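Local coordinates for protein tumor necrosis factor receptor superfamily member 11B (Mus musculus, PDB 4E4D) that acts as a secreted decoy receptor for the cytokine RANKL and so restrains osteoclast formation, here represented by its cysteine-rich ligand-binding region, at residues Y10-G15 / K30-V35. Numbering follows the deposited sequence.
Sequences YDPETG and KQHCTV
Tyr-10, at the end of the short strand 9-10, reaches His-32 with its hydroxyl. Its CG sits between the backbone N and the carbonyl carbon (chi1 72°), a rotamer from which the phenol runs toward 30-35 and crosses the histidine side chain at about a right angle. His-32 ND1 lies 3.2 Å from Tyr-10 OH, at the edge of the phenol ring and near its plane; the N-H points poorly at the oxygen, 122° at the hydrogen, and the bond is weak. A phenylalanine here would probably leave His-32 ND1 without this acceptor and the imidazole freer to turn. Two residues on, the Pro-12 ring touches both His-32 and Cys-33. Its CB meets His-32 ND1 at 3.9 Å, the proline ring and the imidazole passing one another in opposite senses, while Pro-12 CD rests against Cys-33 SG at 4.2 Å. That sulfur is disulfide-bonded to Cys-20, which Tyr-10 and Pro-12 also touch. The contact thus packs the loop after strand 9-10 beside a disulfide of the first TNFR-type cysteine-rich repeat, where covalent links stand in for a large hydrophobic core. Because Tyr-10 is also backbone hydrogen-bonded to Cys-20, the disulfide to Cys-33 brings 30-35 alongside 10-15, and across an interface of just 180 Å² the weak histidine–tyrosine bond probably adds little.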
# COMPACT_ATOMS: atom_id res chain seq x y z
N TYR B 10 -12.19 -10.81 37.64
CA TYR B 10 -12.24 -9.43 37.17
C TYR B 10 -13.54 -8.83 37.72
O TYR B 10 -14.11 -9.39 38.66
CB TYR B 10 -12.20 -9.36 35.64
CG TYR B 10 -13.48 -9.81 34.97
CD1 TYR B 10 -13.85 -11.15 34.96
CD2 TYR B 10 -14.32 -8.90 34.35
CE1 TYR B 10 -15.02 -11.56 34.35
CE2 TYR B 10 -15.49 -9.30 33.74
CZ TYR B 10 -15.83 -10.63 33.74
OH TYR B 10 -17.00 -11.05 33.13
N ASP B 11 -14.01 -7.72 37.16
CA ASP B 11 -15.24 -7.11 37.68
C ASP B 11 -15.94 -6.13 36.73
O ASP B 11 -15.37 -5.10 36.37
CB ASP B 11 -14.94 -6.40 39.00
CG ASP B 11 -13.71 -5.51 38.92
OD1 ASP B 11 -13.23 -5.25 37.80
OD2 ASP B 11 -13.23 -5.07 39.99
N PRO B 12 -17.18 -6.45 36.32
CA PRO B 12 -18.06 -5.51 35.62
C PRO B 12 -19.00 -4.81 36.59
O PRO B 12 -18.84 -4.95 37.81
CB PRO B 12 -18.84 -6.42 34.68
CG PRO B 12 -18.96 -7.70 35.43
CD PRO B 12 -17.71 -7.82 36.28
N GLU B 13 -19.98 -4.07 36.08
CA GLU B 13 -20.95 -3.38 36.93
C GLU B 13 -22.22 -2.98 36.18
O GLU B 13 -22.19 -2.70 34.98
CB GLU B 13 -20.32 -2.12 37.54
CG GLU B 13 -21.30 -1.26 38.34
CD GLU B 13 -20.76 0.12 38.64
OE1 GLU B 13 -19.53 0.27 38.77
OE2 GLU B 13 -21.58 1.07 38.73
N THR B 14 -23.34 -2.98 36.91
CA THR B 14 -24.59 -2.43 36.40
C THR B 14 -25.40 -1.84 37.55
O THR B 14 -25.58 -0.62 37.63
CB THR B 14 -25.44 -3.50 35.69
OG1 THR B 14 -24.72 -4.03 34.57
CG2 THR B 14 -26.75 -2.90 35.20
N GLY B 15 -25.88 -2.70 38.44
CA GLY B 15 -26.60 -2.26 39.63
C GLY B 15 -25.66 -2.09 40.81
O GLY B 15 -25.98 -1.38 41.77
N LYS B 30 -19.78 -15.55 27.14
CA LYS B 30 -21.03 -15.27 26.44
C LYS B 30 -21.94 -14.33 27.24
O LYS B 30 -22.69 -13.55 26.66
CB LYS B 30 -21.77 -16.56 26.11
CG LYS B 30 -22.86 -16.37 25.07
CD LYS B 30 -23.46 -17.69 24.62
CE LYS B 30 -24.32 -17.51 23.37
NZ LYS B 30 -25.39 -16.50 23.55
N GLN B 31 -21.87 -14.42 28.56
CA GLN B 31 -22.64 -13.53 29.43
C GLN B 31 -21.91 -13.28 30.75
O GLN B 31 -21.48 -14.21 31.42
CB GLN B 31 -24.03 -14.12 29.71
CG GLN B 31 -24.94 -14.10 28.50
CD GLN B 31 -26.37 -14.49 28.84
OE1 GLN B 31 -26.64 -15.10 29.87
NE2 GLN B 31 -27.30 -14.12 27.97
N HIS B 32 -21.79 -12.00 31.11
CA HIS B 32 -21.12 -11.60 32.34
C HIS B 32 -21.80 -12.20 33.56
O HIS B 32 -22.96 -12.62 33.50
CB HIS B 32 -21.11 -10.08 32.47
CG HIS B 32 -20.25 -9.39 31.46
ND1 HIS B 32 -18.98 -8.96 31.74
CD2 HIS B 32 -20.49 -9.07 30.17
CE1 HIS B 32 -18.46 -8.39 30.66
NE2 HIS B 32 -19.36 -8.44 29.70
N CYS B 33 -21.08 -12.23 34.67
CA CYS B 33 -21.64 -12.72 35.92
C CYS B 33 -22.65 -11.72 36.47
O CYS B 33 -22.36 -10.53 36.57
CB CYS B 33 -20.53 -12.94 36.94
SG CYS B 33 -19.61 -11.44 37.35
N THR B 34 -23.82 -12.22 36.82
CA THR B 34 -24.83 -11.40 37.48
C THR B 34 -24.82 -11.72 38.96
O THR B 34 -24.23 -12.71 39.39
CB THR B 34 -26.23 -11.65 36.90
OG1 THR B 34 -26.65 -12.99 37.20
CG2 THR B 34 -26.24 -11.43 35.40
N VAL B 35 -25.46 -10.87 39.76
CA VAL B 35 -25.56 -11.10 41.19
C VAL B 35 -26.10 -12.50 41.46
O VAL B 35 -25.85 -13.08 42.52
CB VAL B 35 -26.48 -10.07 41.86
CG1 VAL B 35 -27.90 -10.18 41.32
CG2 VAL B 35 -26.47 -10.24 43.38